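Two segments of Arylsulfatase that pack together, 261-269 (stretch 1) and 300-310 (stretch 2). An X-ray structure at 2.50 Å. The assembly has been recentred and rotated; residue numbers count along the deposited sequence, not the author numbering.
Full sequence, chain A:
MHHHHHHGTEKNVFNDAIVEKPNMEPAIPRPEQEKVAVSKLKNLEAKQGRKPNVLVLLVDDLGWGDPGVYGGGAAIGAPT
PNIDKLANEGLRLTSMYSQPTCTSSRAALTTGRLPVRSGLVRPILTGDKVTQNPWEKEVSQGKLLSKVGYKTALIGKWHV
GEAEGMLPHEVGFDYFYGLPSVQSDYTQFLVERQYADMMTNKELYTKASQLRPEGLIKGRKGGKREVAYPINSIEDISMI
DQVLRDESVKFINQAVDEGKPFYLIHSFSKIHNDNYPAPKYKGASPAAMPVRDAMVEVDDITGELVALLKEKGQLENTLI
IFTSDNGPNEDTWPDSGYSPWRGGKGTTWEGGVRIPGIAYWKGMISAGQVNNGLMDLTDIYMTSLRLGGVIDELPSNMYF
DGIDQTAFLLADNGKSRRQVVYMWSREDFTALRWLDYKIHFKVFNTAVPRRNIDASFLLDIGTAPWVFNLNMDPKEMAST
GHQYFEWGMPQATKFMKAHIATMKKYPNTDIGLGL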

# COMPACT_ATOMS: atom_id res chain seq x y z
N PRO A 261 54.41 16.83 -11.63
CA PRO A 261 52.98 16.92 -11.32
C PRO A 261 52.46 15.58 -10.83
O PRO A 261 52.88 14.52 -11.31
CB PRO A 261 52.34 17.32 -12.66
CG PRO A 261 53.48 17.75 -13.54
CD PRO A 261 54.68 16.99 -13.08
N PHE A 262 51.55 15.63 -9.87
CA PHE A 262 50.94 14.42 -9.34
C PHE A 262 49.45 14.39 -9.68
O PHE A 262 48.79 15.43 -9.75
CB PHE A 262 51.14 14.30 -7.82
CG PHE A 262 50.32 15.26 -7.00
CD1 PHE A 262 48.98 15.00 -6.73
CD2 PHE A 262 50.89 16.41 -6.47
CE1 PHE A 262 48.23 15.87 -5.98
CE2 PHE A 262 50.14 17.28 -5.71
CZ PHE A 262 48.80 17.01 -5.46
N TYR A 263 48.95 13.19 -9.92
CA TYR A 263 47.52 12.93 -10.05
C TYR A 263 47.18 11.85 -9.03
O TYR A 263 47.59 10.70 -9.18
CB TYR A 263 47.15 12.49 -11.46
CG TYR A 263 45.66 12.36 -11.66
CD1 TYR A 263 44.97 11.25 -11.20
CD2 TYR A 263 44.93 13.36 -12.29
CE1 TYR A 263 43.60 11.13 -11.37
CE2 TYR A 263 43.57 13.26 -12.47
CZ TYR A 263 42.91 12.14 -12.00
OH TYR A 263 41.55 12.02 -12.17
N LEU A 264 46.43 12.23 -8.00
CA LEU A 264 46.11 11.34 -6.89
C LEU A 264 44.61 11.23 -6.74
O LEU A 264 43.91 12.24 -6.61
CB LEU A 264 46.73 11.86 -5.58
CG LEU A 264 46.29 11.12 -4.32
CD1 LEU A 264 46.63 9.64 -4.41
CD2 LEU A 264 46.91 11.73 -3.08
N ILE A 265 44.11 10.00 -6.76
CA ILE A 265 42.75 9.68 -6.34
C ILE A 265 42.85 9.11 -4.93
O ILE A 265 43.27 7.97 -4.74
CB ILE A 265 42.06 8.70 -7.29
CG1 ILE A 265 41.84 9.35 -8.66
CG2 ILE A 265 40.74 8.23 -6.69
CD1 ILE A 265 41.36 8.38 -9.72
N HIS A 266 42.47 9.91 -3.93
CA HIS A 266 42.40 9.45 -2.55
C HIS A 266 40.99 8.92 -2.32
O HIS A 266 40.04 9.69 -2.20
CB HIS A 266 42.73 10.56 -1.57
CG HIS A 266 42.82 10.09 -0.15
ND1 HIS A 266 43.99 9.62 0.41
CD2 HIS A 266 41.88 10.00 0.82
CE1 HIS A 266 43.77 9.27 1.66
NE2 HIS A 266 42.49 9.49 1.93
N SER A 267 40.86 7.60 -2.25
CA SER A 267 39.57 6.91 -2.22
C SER A 267 39.33 6.39 -0.80
O SER A 267 39.73 5.28 -0.46
CB SER A 267 39.56 5.78 -3.26
OG SER A 267 38.38 5.01 -3.19
N PHE A 268 38.66 7.21 0.01
CA PHE A 268 38.35 6.81 1.37
C PHE A 268 37.65 5.46 1.38
O PHE A 268 36.86 5.14 0.48
CB PHE A 268 37.43 7.83 2.05
CG PHE A 268 38.05 9.18 2.26
CD1 PHE A 268 38.77 9.45 3.41
CD2 PHE A 268 37.88 10.19 1.33
CE1 PHE A 268 39.32 10.69 3.62
CE2 PHE A 268 38.43 11.43 1.53
CZ PHE A 268 39.16 11.68 2.68
N SER A 269 37.93 4.66 2.41
CA SER A 269 37.09 3.50 2.68
C SER A 269 35.75 3.93 3.27
O SER A 269 34.71 3.34 2.96
CB SER A 269 37.80 2.53 3.63
OG SER A 269 36.93 1.48 4.00
N ASP A 300 38.43 15.53 8.82
CA ASP A 300 39.75 15.86 9.35
C ASP A 300 40.84 15.48 8.36
O ASP A 300 41.80 16.24 8.16
CB ASP A 300 39.97 15.17 10.69
CG ASP A 300 39.28 15.89 11.84
OD1 ASP A 300 38.67 16.95 11.60
OD2 ASP A 300 39.35 15.38 12.98
N ILE A 301 40.73 14.29 7.75
CA ILE A 301 41.73 13.87 6.77
C ILE A 301 41.73 14.82 5.58
O ILE A 301 42.79 15.19 5.07
CB ILE A 301 41.47 12.42 6.35
CG1 ILE A 301 41.79 11.47 7.51
CG2 ILE A 301 42.30 12.06 5.13
CD1 ILE A 301 41.24 10.07 7.35
N THR A 302 40.54 15.24 5.14
CA THR A 302 40.45 16.24 4.08
C THR A 302 41.24 17.49 4.43
O THR A 302 42.01 18.01 3.61
CB THR A 302 38.99 16.59 3.81
OG1 THR A 302 38.30 15.43 3.32
CG2 THR A 302 38.87 17.73 2.81
N GLY A 303 41.06 18.00 5.65
CA GLY A 303 41.80 19.18 6.07
C GLY A 303 43.29 18.95 6.16
O GLY A 303 44.08 19.85 5.87
N GLU A 304 43.70 17.74 6.56
CA GLU A 304 45.13 17.44 6.65
C GLU A 304 45.78 17.44 5.27
O GLU A 304 46.90 17.92 5.11
CB GLU A 304 45.33 16.09 7.34
CG GLU A 304 44.99 16.08 8.83
CD GLU A 304 44.76 14.68 9.38
OE1 GLU A 304 45.11 13.71 8.68
OE2 GLU A 304 44.23 14.56 10.51
N LEU A 305 45.09 16.90 4.26
CA LEU A 305 45.64 16.89 2.91
C LEU A 305 45.70 18.30 2.33
O LEU A 305 46.66 18.65 1.63
CB LEU A 305 44.81 15.97 2.02
CG LEU A 305 44.89 14.48 2.35
CD1 LEU A 305 43.96 13.67 1.46
CD2 LEU A 305 46.32 13.98 2.23
N VAL A 306 44.69 19.12 2.61
CA VAL A 306 44.72 20.51 2.16
C VAL A 306 45.86 21.26 2.85
O VAL A 306 46.55 22.08 2.23
CB VAL A 306 43.36 21.19 2.42
CG1 VAL A 306 43.48 22.70 2.30
CG2 VAL A 306 42.31 20.65 1.46
N ALA A 307 46.06 21.00 4.14
CA ALA A 307 47.12 21.69 4.87
C ALA A 307 48.50 21.24 4.39
O ALA A 307 49.45 22.03 4.40
CB ALA A 307 46.98 21.45 6.37
N LEU A 308 48.62 19.98 3.98
CA LEU A 308 49.88 19.50 3.41
C LEU A 308 50.20 20.23 2.11
O LEU A 308 51.33 20.67 1.89
CB LEU A 308 49.81 17.99 3.18
CG LEU A 308 50.96 17.37 2.39
CD1 LEU A 308 52.29 17.60 3.09
CD2 LEU A 308 50.70 15.88 2.17
N LEU A 309 49.20 20.37 1.23
CA LEU A 309 49.43 21.08 -0.03
C LEU A 309 49.82 22.53 0.23
O LEU A 309 50.68 23.08 -0.47
CB LEU A 309 48.17 21.02 -0.89
CG LEU A 309 47.78 19.63 -1.40
CD1 LEU A 309 46.38 19.65 -1.99
CD2 LEU A 309 48.78 19.13 -2.43
N LYS A 310 49.21 23.17 1.22
CA LYS A 310 49.56 24.54 1.57
C LYS A 310 51.00 24.62 2.07
O LYS A 310 51.75 25.52 1.67
CB LYS A 310 48.59 25.07 2.62
CG LYS A 310 48.76 26.53 2.99
CD LYS A 310 47.55 27.02 3.78
CE LYS A 310 47.69 28.47 4.21
NZ LYS A 310 48.30 28.59 5.57

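A β-strand, 262-267, lies against residues 300-310 of a longer α-helix and runs nearly antiparallel to it, the two axes approaching to 11.8 Å with 159° between their directions. At that spacing the backbones never meet, and side chains alone bridge the gap. No hydrogen bond crosses the interface; about 264 Å² of surface, both sides summed, is buried by van der Waals contact. The alternation of the strand decides who takes part: F262, L264 and H266 direct CA-to-CB toward the helix, while Y263, I265 and S267 are out of its reach.

P261 precedes the strand and makes no contact. F262 opens the packing. With chi1 at 73° (p), its ring extends far enough for CZ to reach CD2 of L309 at 3.7 Å. A long, flat, apolar side chain suits this end, where the nearest CA atoms, those of F262 and L309, are still 11.5 Å apart; the branched tip of the leucine supplies a methyl group to meet it.

L264 also points toward the helix, but its side chain stops 5.8 Å short. It is buried and apolar, in keeping with its surroundings, yet contributes little directly to this pairing.

H266 sits where the backbones are closer, its CA 9.7 Å from that of T302. Its chi1 is t, and its imidazole presents one face to L305, whose CD1 lies 4.1 Å from the ring centroid and only 10° off the ring normal, a CH-π contact. The neighbouring I301 places CG2 4.1 Å from NE2 of H266. An aromatic ring with a polar edge serves two needs here: its face accepts a methyl group, while ND1 is hydrogen-bonded elsewhere in the structure, so this nitrogen is not left unpaired in a buried site.

Just past the strand, F268 again points toward the helix and has the largest covered area of any residue in the contact, 60 Å². I301 CG2 lies at the edge of its ring, near the ring plane, 3.6 Å from CE1. The same methyl therefore touches both H266 and F268, a good use of a β-branched residue. F268 CZ also comes within 3.9 Å of T302 OG1; the threonine points sideways, and its hydroxyl is hydrogen-bonded to a residue just outside the two stretches, so it is not left unsatisfied beside the phenyl ring. S269 makes no contact.

On the helix, I301, L305 and L309 recur every four residues, close to one turn, so they form a buried apolar stripe, whereas A307 and K310 are exposed and clear of the strand.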